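Local atomic coordinates of agglutinin alpha chain (PDB entry 4R6R), a protein that acts as a galactose-specific plant lectin that binds the T-antigen disaccharide Gal-beta1,3-GalNAc and recognises human IgA1. Residues Asp6-Gly11 with Leu112-Lys117; Gly11-Asn16 with Gln29-Leu34. All coordinates share one frame; numbering follows the deposited sequence.

Interaction 1 (Asp6-Gly11 with Leu112-Lys117); sequences DGAFTG and LIVGFK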
loop_
_atom_site.group_PDB
_atom_site.type_symbol
_atom_site.label_atom_id
_atom_site.label_comp_id
_atom_site.label_asym_id
_atom_site.label_seq_id
_atom_site.Cartn_x
_atom_site.Cartn_y
_atom_site.Cartn_z
ATOM N N ASP A 6 14.981 -12.593 -2.022
ATOM C CA ASP A 6 14.300 -12.813 -3.285
ATOM C C ASP A 6 13.647 -11.562 -3.836
ATOM O O ASP A 6 13.601 -11.450 -5.070
ATOM C CB ASP A 6 13.236 -13.896 -3.208
ATOM C CG ASP A 6 13.809 -15.278 -3.042
ATOM O OD1 ASP A 6 15.027 -15.555 -3.384
ATOM O OD2 ASP A 6 13.090 -16.152 -2.601
ATOM N N GLY A 7 13.298 -10.644 -2.954
ATOM C CA GLY A 7 12.541 -9.420 -3.293
ATOM C C GLY A 7 11.075 -9.679 -3.134
ATOM O O GLY A 7 10.648 -10.681 -2.584
ATOM N N ALA A 8 10.289 -8.714 -3.620
ATOM C CA ALA A 8 8.832 -8.812 -3.576
ATOM C C ALA A 8 8.153 -9.154 -4.922
ATOM O O ALA A 8 8.614 -8.678 -5.970
ATOM C CB ALA A 8 8.289 -7.476 -3.047
ATOM N N PHE A 9 7.031 -9.886 -4.864
ATOM C CA PHE A 9 6.386 -10.423 -6.068
ATOM C C PHE A 9 4.901 -10.207 -5.909
ATOM O O PHE A 9 4.451 -9.383 -5.070
ATOM C CB PHE A 9 6.800 -11.912 -6.281
ATOM C CG PHE A 9 8.241 -12.025 -6.520
ATOM C CD1 PHE A 9 8.755 -11.874 -7.810
ATOM C CD2 PHE A 9 9.097 -12.213 -5.456
ATOM C CE1 PHE A 9 10.111 -11.909 -8.000
ATOM C CE2 PHE A 9 10.453 -12.231 -5.639
ATOM C CZ PHE A 9 10.978 -12.075 -6.921
ATOM N N THR A 10 4.073 -10.914 -6.710
ATOM C CA THR A 10 2.568 -10.792 -6.774
ATOM C C THR A 10 1.947 -11.838 -5.871
ATOM O O THR A 10 0.764 -11.751 -5.573
ATOM C CB THR A 10 2.066 -11.045 -8.258
ATOM O OG1 THR A 10 2.827 -10.213 -9.111
ATOM C CG2 THR A 10 0.519 -10.777 -8.413
ATOM N N GLY A 11 2.668 -12.907 -5.455
ATOM C CA GLY A 11 2.060 -13.969 -4.688
ATOM C C GLY A 11 2.984 -15.169 -4.698
ATOM O O GLY A 11 4.160 -14.998 -5.113
ATOM N N LEU A 112 -0.956 -10.499 2.176
ATOM C CA LEU A 112 -0.332 -11.640 1.533
ATOM C C LEU A 112 1.201 -11.550 1.759
ATOM O O LEU A 112 1.841 -10.469 1.699
ATOM C CB LEU A 112 -0.530 -11.624 0.000
ATOM C CG LEU A 112 -1.986 -11.833 -0.418
ATOM C CD1 LEU A 112 -2.048 -11.407 -1.863
ATOM C CD2 LEU A 112 -2.435 -13.268 -0.208
ATOM N N ILE A 113 1.815 -12.756 1.924
ATOM C CA ILE A 113 3.267 -12.868 1.863
ATOM C C ILE A 113 3.639 -12.856 0.385
ATOM O O ILE A 113 3.102 -13.626 -0.397
ATOM C CB ILE A 113 3.683 -14.226 2.455
ATOM C CG1 ILE A 113 3.303 -14.283 3.913
ATOM C CG2 ILE A 113 5.224 -14.352 2.352
ATOM C CD1 ILE A 113 3.306 -15.696 4.546
ATOM N N VAL A 114 4.554 -11.971 0.036
ATOM C CA VAL A 114 4.986 -11.774 -1.368
ATOM C C VAL A 114 6.469 -11.909 -1.610
ATOM O O VAL A 114 6.938 -11.657 -2.726
ATOM C CB VAL A 114 4.434 -10.456 -1.967
ATOM C CG1 VAL A 114 2.871 -10.513 -2.041
ATOM C CG2 VAL A 114 4.946 -9.253 -1.172
ATOM N N GLY A 115 7.246 -12.344 -0.596
ATOM C CA GLY A 115 8.676 -12.414 -0.757
ATOM C C GLY A 115 9.294 -12.911 0.503
ATOM O O GLY A 115 8.748 -12.758 1.605
ATOM N N PHE A 116 10.469 -13.529 0.339
ATOM C CA PHE A 116 11.301 -14.011 1.464
ATOM C C PHE A 116 12.721 -13.493 1.314
ATOM O O PHE A 116 13.226 -13.350 0.203
ATOM C CB PHE A 116 11.340 -15.537 1.524
ATOM C CG PHE A 116 10.053 -16.186 1.913
ATOM C CD1 PHE A 116 9.086 -16.528 0.938
ATOM C CD2 PHE A 116 9.765 -16.497 3.231
ATOM C CE1 PHE A 116 7.845 -17.138 1.244
ATOM C CE2 PHE A 116 8.526 -17.141 3.541
ATOM C CZ PHE A 116 7.550 -17.464 2.578
ATOM N N LYS A 117 13.361 -13.268 2.450
ATOM C CA LYS A 117 14.793 -12.995 2.477
ATOM C C LYS A 117 15.285 -13.683 3.752
ATOM O O LYS A 117 14.499 -14.014 4.670
ATOM C CB LYS A 117 15.138 -11.491 2.483
ATOM C CG LYS A 117 14.404 -10.732 3.612
ATOM C CD LYS A 117 14.545 -9.205 3.575
ATOM C CE LYS A 117 15.989 -8.831 3.789
ATOM N NZ LYS A 117 16.388 -9.040 5.211
#

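Interaction 2 (Gly11-Asn16 with Gln29-Leu34); sequences GIREIN and QVVYDL. With EDO (1,2-ethanediol), chain K.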
loop_
_atom_site.group_PDB
_atom_site.type_symbol
_atom_site.label_atom_id
_atom_site.label_comp_id
_atom_site.label_asym_id
_atom_site.label_seq_id
_atom_site.Cartn_x
_atom_site.Cartn_y
_atom_site.Cartn_z
ATOM N N GLY A 11 2.668 -12.907 -5.455
ATOM C CA GLY A 11 2.060 -13.969 -4.688
ATOM C C GLY A 11 2.984 -15.169 -4.698
ATOM O O GLY A 11 4.160 -14.998 -5.113
ATOM N N ILE A 12 2.494 -16.279 -4.180
ATOM C CA ILE A 12 3.314 -17.501 -4.003
ATOM C C ILE A 12 2.621 -18.665 -4.669
ATOM O O ILE A 12 1.430 -18.948 -4.468
ATOM C CB ILE A 12 3.592 -17.827 -2.518
ATOM C CG1 ILE A 12 4.468 -16.691 -1.950
ATOM C CG2 ILE A 12 4.303 -19.163 -2.376
ATOM C CD1 ILE A 12 4.548 -16.745 -0.429
ATOM N N ARG A 13 3.346 -19.345 -5.563
ATOM C CA ARG A 13 2.829 -20.554 -6.207
ATOM C C ARG A 13 3.311 -21.848 -5.564
ATOM O O ARG A 13 2.547 -22.796 -5.496
ATOM C CB ARG A 13 3.184 -20.576 -7.715
ATOM C CG ARG A 13 2.333 -19.531 -8.456
ATOM C CD ARG A 13 2.937 -19.327 -9.880
ATOM N NE ARG A 13 2.057 -18.455 -10.720
ATOM C CZ ARG A 13 1.005 -18.892 -11.413
ATOM N NH1 ARG A 13 0.308 -18.010 -12.134
ATOM N NH2 ARG A 13 0.716 -20.206 -11.443
ATOM N N GLU A 14 4.557 -21.933 -5.146
ATOM C CA GLU A 14 5.097 -23.177 -4.603
ATOM C C GLU A 14 6.291 -22.854 -3.743
ATOM O O GLU A 14 7.073 -21.889 -3.991
ATOM C CB GLU A 14 5.542 -24.033 -5.801
ATOM C CG GLU A 14 6.102 -25.394 -5.435
ATOM C CD GLU A 14 6.402 -26.167 -6.721
ATOM O OE1 GLU A 14 5.434 -26.728 -7.307
ATOM O OE2 GLU A 14 7.564 -26.242 -7.158
ATOM N N ILE A 15 6.440 -23.654 -2.678
ATOM C CA ILE A 15 7.657 -23.527 -1.831
ATOM C C ILE A 15 8.325 -24.906 -1.851
ATOM O O ILE A 15 7.647 -25.947 -1.650
ATOM C CB ILE A 15 7.260 -23.181 -0.412
ATOM C CG1 ILE A 15 6.715 -21.733 -0.381
ATOM C CG2 ILE A 15 8.482 -23.160 0.449
ATOM C CD1 ILE A 15 6.153 -21.271 0.960
ATOM N N ASN A 16 9.602 -24.900 -2.154
ATOM C CA ASN A 16 10.409 -26.124 -2.121
ATOM C C ASN A 16 11.481 -25.973 -1.030
ATOM O O ASN A 16 12.371 -25.148 -1.141
ATOM C CB ASN A 16 11.069 -26.326 -3.463
ATOM C CG ASN A 16 10.079 -26.642 -4.539
ATOM O OD1 ASN A 16 9.561 -27.744 -4.621
ATOM N ND2 ASN A 16 9.832 -25.676 -5.367
ATOM N N GLN A 29 13.550 -22.582 -1.324
ATOM C CA GLN A 29 13.322 -22.009 -2.664
ATOM C C GLN A 29 11.840 -21.759 -2.870
ATOM O O GLN A 29 10.971 -22.475 -2.359
ATOM C CB GLN A 29 13.844 -23.010 -3.698
ATOM C CG GLN A 29 13.809 -22.551 -5.170
ATOM C CD GLN A 29 12.451 -22.730 -5.849
ATOM O OE1 GLN A 29 11.604 -23.508 -5.432
ATOM N NE2 GLN A 29 12.264 -21.997 -6.967
ATOM N N VAL A 30 11.516 -20.689 -3.610
ATOM C CA VAL A 30 10.126 -20.351 -3.829
ATOM C C VAL A 30 9.858 -20.036 -5.284
ATOM O O VAL A 30 10.649 -19.326 -5.936
ATOM C CB VAL A 30 9.751 -19.117 -2.984
ATOM C CG1 VAL A 30 8.270 -18.718 -3.106
ATOM C CG2 VAL A 30 10.080 -19.335 -1.478
ATOM N N VAL A 31 8.763 -20.619 -5.775
ATOM C CA VAL A 31 8.203 -20.158 -7.063
ATOM C C VAL A 31 7.118 -19.118 -6.752
ATOM O O VAL A 31 6.077 -19.502 -6.143
ATOM C CB VAL A 31 7.604 -21.302 -7.901
ATOM C CG1 VAL A 31 7.077 -20.726 -9.246
ATOM C CG2 VAL A 31 8.676 -22.388 -8.131
ATOM N N TYR A 32 7.398 -17.861 -7.054
ATOM C CA TYR A 32 6.406 -16.815 -6.820
ATOM C C TYR A 32 5.498 -16.735 -8.011
ATOM O O TYR A 32 5.772 -17.296 -9.098
ATOM C CB TYR A 32 7.170 -15.475 -6.636
ATOM C CG TYR A 32 8.114 -15.469 -5.464
ATOM C CD1 TYR A 32 7.599 -15.231 -4.165
ATOM C CD2 TYR A 32 9.486 -15.796 -5.600
ATOM C CE1 TYR A 32 8.479 -15.206 -3.065
ATOM C CE2 TYR A 32 10.353 -15.773 -4.489
ATOM C CZ TYR A 32 9.826 -15.465 -3.227
ATOM O OH TYR A 32 10.539 -15.474 -2.060
ATOM N N ASP A 33 4.452 -15.926 -7.848
ATOM C CA ASP A 33 3.776 -15.389 -9.039
ATOM C C ASP A 33 4.301 -13.963 -9.283
ATOM O O ASP A 33 4.490 -13.206 -8.330
ATOM C CB ASP A 33 2.285 -15.276 -8.817
ATOM C CG ASP A 33 1.566 -14.844 -10.104
ATOM O OD1 ASP A 33 1.608 -15.685 -11.019
ATOM O OD2 ASP A 33 1.092 -13.668 -10.127
ATOM N N LEU A 34 4.508 -13.625 -10.532
ATOM C CA LEU A 34 4.830 -12.308 -10.983
ATOM C C LEU A 34 3.858 -11.924 -12.110
ATOM O O LEU A 34 4.024 -12.348 -13.256
ATOM C CB LEU A 34 6.306 -12.221 -11.432
ATOM C CG LEU A 34 6.681 -10.777 -11.886
ATOM C CD1 LEU A 34 6.570 -9.700 -10.780
ATOM C CD2 LEU A 34 8.066 -10.837 -12.531
HETATM C C1 EDO K . 5.649 -11.154 -15.785
HETATM O O1 EDO K . 4.491 -11.812 -16.344
HETATM C C2 EDO K . 5.360 -9.661 -15.636
HETATM O O2 EDO K . 4.611 -9.141 -16.785
#

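Interaction 1 (Asp6-Gly11 with Leu112-Lys117)
The Phe9 ring turns an edge to Val114 O, which lies near the ring plane 3.5 Å from Phe9 CD2, while Tyr32 stacks on the ring and Tyr39 meets it with the planes at about 40°. The other ring, that of Phe116, leads away from Asp6-Gly11 and packs edge-to-face with Phe28. Phe9 CG is anti to its own carbonyl carbon and beside the backbone N (chi1 -63°); that N gives Val114 O a short but bent, weak hydrogen bond of 2.8 Å. The same oxygen also receives a CA-H...O contact from Ala8. Val114 in turn presses its branch point against the loop: its CB sits 3.3 Å from Phe9 O, CG1 leans on that oxygen too, and CG2 touches Ala8 CB at 4.2 Å. At Gly115, where no side chain intervenes, Gly7 O comes within 3.2 Å of Gly115 CA. That CA-H...O contact matters because Gly7 O is buried and has no hydrogen-bond partner in the model. A straighter bond, 2.9 Å from Asp6 N to Phe116 O, closes the other end of the contact. The whole belongs to the beta-prism fold of jacalin lectins (type I): the chain leaves strand 2-5, runs beside its sheet partner 110-120, and crosses to strand 11-19 in the next sheet.

Interaction 2 (Gly11-Asn16 with Gln29-Leu34)
A classic beta bulge marks the hairpin of strands 11-19 and 25-34, the central pair of one four-stranded sheet of the prism: Arg13 and Glu14 both face Val31. Val31 O takes both amides, Arg13 N at 2.8 Å and Glu14 N slightly farther off, and the chain turns a corner at Arg13. From there the arginine runs extended from CG to NE and grips Asp33 side-on in a salt bridge. Both donors converge on one oxygen, Asp33 OD1, with NE at 2.8 Å on its anti lone pair. NH1 reaches the same oxygen at 2.9 Å from above the carboxylate plane. The two flat groups are 43° apart. On the buried side, Ile12 CG2 meets Val30 CG1, which in turn rests over the centre of the Tyr32 ring, while Gly11 O lies at that ring's edge, in its plane. Beyond the bulge the pairing is regular, and Glu14 CB packs on Val31 CB at 4.0 Å. Lys55 bridges to Glu14 OE2 and bonds Asn16 OD1, and Ser57 holds Glu14 OE1. Asn16 and Gln29 lie side by side, their amide planes 32° apart. Asn16 ND2 spends its two hydrogens on Gln29 OE1 at 2.8 Å and Glu14 OE2 at 2.9 Å.

How the interactions relate
Both contacts are largely buried and share Gly11, where Asp6-Gly11 runs on into Gly11-Asn16; interaction 2 is nested inside the loop that interaction 1 closes. Interaction 1 ties a connecting segment to a strand of the three-stranded sheet through two backbone hydrogen bonds, one of them weak, and close carbonyl packing. Interaction 2 is a bulged antiparallel pairing within one sheet, regular only from Glu14 to Asn16, with a charged and amide network on its partly exposed face. The two are joined directly: Asp6 OD2 lies 2.7 Å from Tyr32 OH, a probable hydrogen bond. Thr10 and Gly11 both face Asp33, consistent with a second bulge, although the Gly11 N bond there is weak.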